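PDB 1E5D: Rubredoxin\:oxygen oxidoreductase from Desulfovibrio gigas, which catalyses the four-electron reduction of dioxygen to two water molecules, using FMN and a diiron centre as cofactors. Local coordinates for residues 36-41 with 222-227; 314-319 with 346-351; 248-253 with 334-339. All blocks are in the same frame, centred on the assembly; numbering follows the deposited sequence.

Contact 1 (36-41 with 222-227); sequences NAYLVE and ICPDHG. With FEO (mu-oxo-diiron), chain D.
Asn36 and Tyr38 of strand 33-40 converge on the backbone of residues 223-227, where the tight part of the contact forms. Their main target is the carbonyl of Pro224: Asn36 ND2 donates to Pro224 O at 2.9 Å and Tyr38 OH at 2.8 Å, the two donors arriving from opposite faces of the carbonyl plane. Asn36 ND2 also donates to Gly227 O at 2.7 Å. With Asn36 CG anti to its carbonyl carbon (chi1 -60°), the amide reaches both acceptors, which lie close to its plane and fix its rotation, while Asn36 N bonds Asp225 O at 2.7 Å. Cys223 CB lies over one face of the Tyr38 ring, 3.3 Å from Tyr38 CZ, a CH-pi contact offset toward the rim. Toward the metal the direct bonds give way to a single water. It donates to Asp225 OD2 (2.7 Å), which also accepts from His84, and to the diiron oxo bridge, and lies 2.4 Å from iron FE1. His226 binds that iron through NE2 at 2.0 Å, its ND1 held by Thr34 O, in company with Asp83 and Asp165. The contact joins the two sheets of the metallo-beta-lactamase fold, strand 33-40, between 10-17 and 46-48, meeting strand 221-224, between 160-164 and 230-231, and the iron-binding turn after it, with helix 233-248 against Ile222.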
# COMPACT_ATOMS: atom_id res chain seq x y z
N ASN A 36 17.03 -13.77 -20.04
CA ASN A 36 17.89 -14.81 -20.56
C ASN A 36 17.15 -15.73 -21.52
O ASN A 36 16.10 -16.28 -21.22
CB ASN A 36 18.47 -15.66 -19.41
CG ASN A 36 19.30 -14.83 -18.45
OD1 ASN A 36 19.77 -13.75 -18.79
ND2 ASN A 36 19.48 -15.34 -17.23
N ALA A 37 17.74 -15.87 -22.70
CA ALA A 37 17.31 -16.83 -23.70
C ALA A 37 18.55 -17.64 -24.08
O ALA A 37 19.68 -17.17 -23.91
CB ALA A 37 16.68 -16.16 -24.90
N TYR A 38 18.33 -18.86 -24.56
CA TYR A 38 19.47 -19.71 -24.88
C TYR A 38 19.35 -20.26 -26.30
O TYR A 38 18.38 -20.92 -26.66
CB TYR A 38 19.62 -20.83 -23.84
CG TYR A 38 19.81 -20.22 -22.46
CD1 TYR A 38 18.70 -19.91 -21.69
CD2 TYR A 38 21.07 -19.94 -21.95
CE1 TYR A 38 18.84 -19.35 -20.44
CE2 TYR A 38 21.22 -19.38 -20.69
CZ TYR A 38 20.10 -19.09 -19.94
OH TYR A 38 20.21 -18.53 -18.69
N LEU A 39 20.38 -19.93 -27.07
CA LEU A 39 20.57 -20.39 -28.43
C LEU A 39 21.38 -21.68 -28.46
O LEU A 39 22.53 -21.69 -28.01
CB LEU A 39 21.28 -19.30 -29.24
CG LEU A 39 21.45 -19.60 -30.73
CD1 LEU A 39 20.09 -19.70 -31.40
CD2 LEU A 39 22.33 -18.55 -31.39
N VAL A 40 20.80 -22.75 -28.98
CA VAL A 40 21.51 -24.02 -29.10
C VAL A 40 21.74 -24.39 -30.56
O VAL A 40 20.81 -24.65 -31.32
CB VAL A 40 20.75 -25.16 -28.40
CG1 VAL A 40 21.52 -26.46 -28.55
CG2 VAL A 40 20.52 -24.83 -26.94
N GLU A 41 23.02 -24.42 -30.94
CA GLU A 41 23.40 -24.78 -32.30
C GLU A 41 23.43 -26.30 -32.50
O GLU A 41 24.29 -26.95 -31.92
CB GLU A 41 24.78 -24.21 -32.62
CG GLU A 41 24.72 -22.74 -33.00
CD GLU A 41 26.08 -22.19 -33.35
OE1 GLU A 41 27.02 -22.33 -32.54
OE2 GLU A 41 26.21 -21.61 -34.45
N ILE A 222 22.83 -24.70 -14.72
CA ILE A 222 21.40 -24.36 -14.70
C ILE A 222 21.21 -22.97 -15.30
O ILE A 222 21.88 -22.04 -14.89
CB ILE A 222 20.77 -24.40 -13.31
CG1 ILE A 222 20.72 -25.81 -12.73
CG2 ILE A 222 19.39 -23.74 -13.36
CD1 ILE A 222 20.60 -25.88 -11.22
N CYS A 223 20.32 -22.89 -16.27
CA CYS A 223 20.08 -21.71 -17.08
C CYS A 223 18.66 -21.18 -16.89
O CYS A 223 17.72 -21.63 -17.54
CB CYS A 223 20.34 -22.06 -18.55
SG CYS A 223 21.98 -22.76 -18.85
N PRO A 224 18.53 -20.23 -15.98
CA PRO A 224 17.25 -19.55 -15.73
C PRO A 224 17.04 -18.31 -16.59
O PRO A 224 17.97 -17.78 -17.21
CB PRO A 224 17.40 -19.17 -14.25
CG PRO A 224 18.84 -18.88 -14.09
CD PRO A 224 19.58 -19.72 -15.08
N ASP A 225 15.79 -17.85 -16.62
CA ASP A 225 15.30 -16.69 -17.33
C ASP A 225 15.91 -15.37 -16.86
O ASP A 225 16.02 -14.46 -17.68
CB ASP A 225 13.78 -16.55 -17.10
CG ASP A 225 12.98 -17.46 -18.00
OD1 ASP A 225 13.56 -18.03 -18.94
OD2 ASP A 225 11.77 -17.62 -17.72
N HIS A 226 16.25 -15.29 -15.59
CA HIS A 226 16.74 -14.08 -14.95
C HIS A 226 18.00 -14.32 -14.13
O HIS A 226 18.06 -15.24 -13.31
CB HIS A 226 15.68 -13.48 -14.00
CG HIS A 226 14.32 -13.41 -14.62
ND1 HIS A 226 14.04 -12.64 -15.73
CD2 HIS A 226 13.16 -14.02 -14.29
CE1 HIS A 226 12.77 -12.78 -16.04
NE2 HIS A 226 12.20 -13.61 -15.19
N GLY A 227 18.99 -13.45 -14.31
CA GLY A 227 20.16 -13.52 -13.45
C GLY A 227 21.25 -14.39 -14.06
O GLY A 227 21.25 -14.67 -15.26
FE1 FEO D . 10.35 -14.31 -15.57
FE2 FEO D . 7.44 -15.66 -14.57
O FEO D . 8.67 -14.48 -16.04
O HOH W 1 10.92 -15.04 -17.81

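Contact 2 (314-319 with 346-351); sequences HNNGIL and GWSGES. With FMN (flavin mononucleotide), chain C.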
# COMPACT_ATOMS: atom_id res chain seq x y z
N HIS A 314 -7.21 2.65 12.64
CA HIS A 314 -7.52 3.78 11.78
C HIS A 314 -8.89 3.54 11.14
O HIS A 314 -9.02 2.58 10.39
CB HIS A 314 -6.44 3.95 10.71
CG HIS A 314 -6.67 5.11 9.79
ND1 HIS A 314 -7.01 4.97 8.46
CD2 HIS A 314 -6.63 6.45 10.01
CE1 HIS A 314 -7.15 6.16 7.91
NE2 HIS A 314 -6.92 7.09 8.83
N ASN A 315 -9.84 4.40 11.48
CA ASN A 315 -11.20 4.26 10.96
C ASN A 315 -11.71 2.83 11.08
O ASN A 315 -12.03 2.18 10.09
CB ASN A 315 -11.24 4.74 9.50
CG ASN A 315 -10.92 6.21 9.38
OD1 ASN A 315 -11.26 7.04 10.22
ND2 ASN A 315 -10.23 6.55 8.29
N ASN A 316 -11.76 2.34 12.32
CA ASN A 316 -12.36 1.04 12.61
C ASN A 316 -11.61 -0.12 11.98
O ASN A 316 -12.14 -1.22 11.90
CB ASN A 316 -13.83 1.05 12.14
CG ASN A 316 -14.57 2.16 12.88
OD1 ASN A 316 -15.07 3.10 12.28
ND2 ASN A 316 -14.58 2.03 14.21
N GLY A 317 -10.38 0.16 11.56
CA GLY A 317 -9.55 -0.86 10.96
C GLY A 317 -8.07 -0.56 11.14
O GLY A 317 -7.68 0.18 12.04
N ILE A 318 -7.28 -1.15 10.25
CA ILE A 318 -5.84 -1.00 10.30
C ILE A 318 -5.38 -0.08 9.18
O ILE A 318 -6.13 0.16 8.23
CB ILE A 318 -5.14 -2.37 10.15
CG1 ILE A 318 -5.36 -3.01 8.78
CG2 ILE A 318 -5.55 -3.32 11.26
CD1 ILE A 318 -4.49 -4.22 8.52
N LEU A 319 -4.17 0.43 9.31
CA LEU A 319 -3.59 1.31 8.32
C LEU A 319 -3.38 0.59 6.99
O LEU A 319 -3.05 -0.58 6.89
CB LEU A 319 -2.28 1.92 8.84
CG LEU A 319 -2.42 2.96 9.95
CD1 LEU A 319 -1.05 3.44 10.42
CD2 LEU A 319 -3.25 4.15 9.48
N GLY A 346 -7.97 4.49 19.97
CA GLY A 346 -8.51 5.64 20.68
C GLY A 346 -9.88 5.38 21.28
O GLY A 346 -10.26 5.97 22.28
N TRP A 347 -10.65 4.47 20.68
CA TRP A 347 -11.97 4.16 21.20
C TRP A 347 -12.46 2.80 20.73
O TRP A 347 -12.71 1.92 21.55
CB TRP A 347 -12.98 5.24 20.81
CG TRP A 347 -13.07 5.62 19.37
CD1 TRP A 347 -13.93 5.11 18.44
CD2 TRP A 347 -12.28 6.60 18.69
NE1 TRP A 347 -13.73 5.71 17.22
CE2 TRP A 347 -12.72 6.63 17.35
CE3 TRP A 347 -11.24 7.46 19.08
CZ2 TRP A 347 -12.15 7.48 16.39
CZ3 TRP A 347 -10.69 8.29 18.14
CH2 TRP A 347 -11.14 8.30 16.81
N SER A 348 -12.61 2.62 19.43
CA SER A 348 -13.17 1.37 18.91
C SER A 348 -12.18 0.22 19.10
O SER A 348 -12.58 -0.85 19.56
CB SER A 348 -13.60 1.51 17.46
OG SER A 348 -12.64 2.17 16.66
N GLY A 349 -10.90 0.42 18.79
CA GLY A 349 -9.89 -0.56 19.10
C GLY A 349 -9.89 -1.83 18.28
O GLY A 349 -9.41 -2.87 18.75
N GLU A 350 -10.39 -1.82 17.04
CA GLU A 350 -10.42 -3.03 16.24
C GLU A 350 -9.07 -3.56 15.76
O GLU A 350 -9.02 -4.73 15.38
CB GLU A 350 -11.27 -2.80 14.97
CG GLU A 350 -12.75 -2.67 15.24
CD GLU A 350 -13.20 -1.22 15.29
OE1 GLU A 350 -12.41 -0.38 15.77
OE2 GLU A 350 -14.34 -0.95 14.86
N SER A 351 -8.01 -2.78 15.70
CA SER A 351 -6.82 -3.18 14.96
C SER A 351 -6.25 -4.51 15.41
O SER A 351 -5.96 -5.38 14.59
CB SER A 351 -5.73 -2.10 15.02
OG SER A 351 -5.32 -1.84 16.35
N1 FMN C . -9.03 5.02 17.20
C2 FMN C . -10.06 4.19 17.31
O2 FMN C . -10.35 3.64 18.34
N3 FMN C . -10.89 3.89 16.20
C4 FMN C . -10.90 4.72 15.09
O4 FMN C . -11.60 4.40 14.15
C4A FMN C . -9.79 5.66 14.98
N5 FMN C . -9.50 6.24 13.80
C5A FMN C . -8.67 7.34 13.85
C6 FMN C . -8.44 8.05 12.65
C7 FMN C . -7.44 8.98 12.55
C7M FMN C . -7.03 9.50 11.20
C8 FMN C . -6.58 9.23 13.69
C8M FMN C . -5.63 10.41 13.67
C9 FMN C . -6.92 8.68 14.93
C9A FMN C . -7.81 7.61 14.96
N10 FMN C . -7.94 6.73 16.08
C10 FMN C . -8.93 5.84 16.14
C1' FMN C . -7.10 7.02 17.26
C2' FMN C . -5.70 6.39 17.12
O2' FMN C . -5.81 4.97 17.01
C3' FMN C . -4.95 6.76 18.39
O3' FMN C . -4.53 8.11 18.22
C4' FMN C . -3.71 5.88 18.58
O4' FMN C . -3.01 6.28 19.77
C5' FMN C . -2.84 6.05 17.35
O5' FMN C . -1.55 5.18 17.52
P FMN C . -0.25 5.55 16.82
O1P FMN C . 0.58 4.27 16.76
O2P FMN C . -0.47 6.17 15.59
O3P FMN C . 0.47 6.53 17.63
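Asn316 CG lies anti to its carbonyl carbon (chi1 -60°), and Glu350 bends at chi2 (98°), bringing its carboxylate alongside the Asn316 amide. In this flavodoxin-like domain the two segments are loops at the ends of strands 306-310 and 338-345, and between them they hold the isoalloxazine edge of FMN. The side chains lie side by side and point the same way, with amide and carboxylate planes 70° apart. Asn316 ND2 donates to the syn side of Glu350 OE2 at 3.1 Å, while Asn316 OD1 accepts from Arg333 of the second subunit. Farther along, Ile318 CG2 packs 3.9 Å from Ser351 CA in helix 350-361.

Residues 314-317 form a type I' turn, which presents successive amides to the flavin: Asn315 N to FMN N5 at 3.0 Å and Asn316 N to FMN O4 at 2.8 Å. A donor facing N5 is consistent with a flavin in its oxidised form. The 346-351 loop answers at the pyrimidine end, where FMN O2 accepts from the backbone N of Gly346, Trp347 and Gly349, and weakly from that of Ser348. This cluster of donors would be expected to favour negative charge on a reduced flavin. FMN N3 donates to Ser348 OG, though the modelled 2.5 Å is shorter than expected and so uncertain. Trp147 of the second subunit meets the Trp347 indole edge-to-face, which places the flavin at the dimer interface; Tyr26, Glu81, Trp147 and Ile197 also line an FMN pocket, in keeping with electron transfer to the diiron site of the neighbouring chain. Trp347 covers the pyrimidine end: FMN C2 sits 3.5 Å above the indole, over its centre.

Contact 3 (248-253 with 334-339); sequences EQKPTN and PQNKIG
Gln249 and Asn336 both adopt positive phi (55° and 53°), the first where the chain leaves helix 233-248; the nearest CA atoms, those of Gln249 and Gln335, are 6.2 Å apart, and the bonds across are made by side chains to backbone. Gln249 reaches over with a chain extended beyond CG. Its OE1 accepts from Gln335 N at 2.8 Å, the donor standing well above the amide plane, and also from a water at 2.5 Å and from Asn199 ND2. Three donors therefore grip this buried oxygen. The water continues to Lys337 NZ at 3.2 Å, and that ammonium in turn bonds the carbonyls of Ile301 and Ala304, around the C-terminal end of helix 294-302, although the modelled course of the Lys337 chain is less certain.

The reciprocal bond comes from Asn336: its ND2 donates to Gln249 O at 2.7 Å, again from above the carbonyl plane (52° out of it). Thus a side chain from each segment binds backbone of the other. Next to this bond the Pro251 ring crosses the Asn336 side chain at about a right angle, Pro251 CD lying 4.0 Å from Asn336 CB, while Pro251 CG lies 3.6 Å from Asn336 O.

The contact joins the segment linking the two domains to the loop before strand 338-345. Residues 249-253 lead from helix 233-248 into strand 254-259, which begins the five-stranded parallel sheet; Pro251 also rests on Leu400 of helix 379-400, and residues 334-337 lead from helix 320-331 into strand 338-345, between 306-310 and 371-374.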
# COMPACT_ATOMS: atom_id res chain seq x y z
N GLU A 248 11.07 -25.53 2.26
CA GLU A 248 10.80 -26.19 3.55
C GLU A 248 10.42 -25.17 4.62
O GLU A 248 9.64 -25.51 5.51
CB GLU A 248 11.98 -27.06 3.98
CG GLU A 248 11.73 -28.54 3.76
CD GLU A 248 12.96 -29.41 3.73
OE1 GLU A 248 14.07 -28.95 4.05
OE2 GLU A 248 12.82 -30.61 3.38
N GLN A 249 10.93 -23.95 4.53
CA GLN A 249 10.45 -22.88 5.41
C GLN A 249 10.56 -23.25 6.88
O GLN A 249 9.67 -23.09 7.71
CB GLN A 249 9.01 -22.53 5.02
CG GLN A 249 8.93 -21.76 3.71
CD GLN A 249 7.50 -21.58 3.23
OE1 GLN A 249 6.81 -20.67 3.70
NE2 GLN A 249 7.03 -22.42 2.33
N LYS A 250 11.73 -23.81 7.21
CA LYS A 250 11.94 -24.17 8.61
C LYS A 250 12.21 -22.90 9.41
O LYS A 250 12.93 -22.01 8.98
CB LYS A 250 13.08 -25.18 8.74
CG LYS A 250 12.67 -26.64 8.72
CD LYS A 250 11.25 -26.81 8.18
CE LYS A 250 10.29 -27.23 9.29
NZ LYS A 250 9.00 -27.73 8.75
N PRO A 251 11.62 -22.81 10.60
CA PRO A 251 11.84 -21.68 11.48
C PRO A 251 13.31 -21.47 11.83
O PRO A 251 14.11 -22.39 11.83
CB PRO A 251 11.10 -22.07 12.76
CG PRO A 251 10.08 -23.07 12.33
CD PRO A 251 10.67 -23.79 11.16
N THR A 252 13.63 -20.23 12.15
CA THR A 252 14.86 -19.81 12.78
C THR A 252 14.52 -18.86 13.93
O THR A 252 13.35 -18.50 14.14
CB THR A 252 15.82 -19.11 11.82
OG1 THR A 252 15.18 -17.91 11.35
CG2 THR A 252 16.10 -19.96 10.60
N ASN A 253 15.53 -18.46 14.68
CA ASN A 253 15.41 -17.59 15.83
C ASN A 253 15.23 -16.13 15.44
O ASN A 253 15.53 -15.22 16.21
CB ASN A 253 16.68 -17.72 16.68
CG ASN A 253 16.42 -17.56 18.16
OD1 ASN A 253 15.27 -17.66 18.60
ND2 ASN A 253 17.48 -17.31 18.91
N PRO A 334 3.33 -18.05 3.54
CA PRO A 334 4.45 -18.45 4.41
C PRO A 334 3.99 -19.48 5.43
O PRO A 334 2.89 -19.40 5.98
CB PRO A 334 4.83 -17.15 5.11
CG PRO A 334 3.61 -16.29 5.02
CD PRO A 334 2.98 -16.63 3.69
N GLN A 335 4.83 -20.48 5.68
CA GLN A 335 4.51 -21.60 6.56
C GLN A 335 5.36 -21.60 7.83
O GLN A 335 6.41 -20.97 7.89
CB GLN A 335 4.76 -22.93 5.84
CG GLN A 335 4.05 -23.09 4.51
CD GLN A 335 2.54 -23.21 4.67
OE1 GLN A 335 1.78 -22.32 4.30
NE2 GLN A 335 2.10 -24.34 5.24
N ASN A 336 4.91 -22.35 8.83
CA ASN A 336 5.69 -22.60 10.04
C ASN A 336 6.18 -21.32 10.69
O ASN A 336 7.36 -21.12 10.94
CB ASN A 336 6.89 -23.51 9.76
CG ASN A 336 6.62 -24.61 8.75
OD1 ASN A 336 5.79 -25.50 8.93
ND2 ASN A 336 7.38 -24.53 7.66
N LYS A 337 5.21 -20.45 10.98
CA LYS A 337 5.52 -19.17 11.58
C LYS A 337 4.67 -18.94 12.82
O LYS A 337 3.52 -19.36 12.87
CB LYS A 337 5.26 -18.04 10.58
CG LYS A 337 6.54 -17.42 10.03
CD LYS A 337 6.71 -17.73 8.55
CE LYS A 337 7.89 -18.65 8.35
NZ LYS A 337 9.04 -18.05 7.63
N ILE A 338 5.26 -18.27 13.81
CA ILE A 338 4.49 -17.85 14.97
C ILE A 338 4.07 -16.40 14.78
O ILE A 338 4.90 -15.55 14.47
CB ILE A 338 5.28 -18.00 16.28
CG1 ILE A 338 5.49 -19.46 16.70
CG2 ILE A 338 4.61 -17.20 17.39
CD1 ILE A 338 6.69 -19.64 17.61
N GLY A 339 2.79 -16.13 14.97
CA GLY A 339 2.24 -14.79 14.83
C GLY A 339 2.18 -14.04 16.14
O GLY A 339 2.28 -14.63 17.22
O HOH W 2 8.33 -18.86 4.62

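How the contacts relate
Along the chain, contact 1 closes before either of the others opens, whereas contacts 2 and 3 interleave, their segments alternating. Contact 1 lies in the metallo-beta-lactamase part, with its centre about 50 Å from that of contact 2 and about 33 Å from that of contact 3. Contacts 2 and 3, with centres about 28 Å apart, share the flavodoxin-like part: strand 338-345 starts in contact 3 and delivers the chain to the FMN loop of contact 2, just before helix 350-361. Helix 233-248 likewise links contact 1 to contact 3. Within one chain the diiron and FMN contacts are thus remote, their nearest atoms about 30 Å apart, which fits cofactor pairing across the dimer.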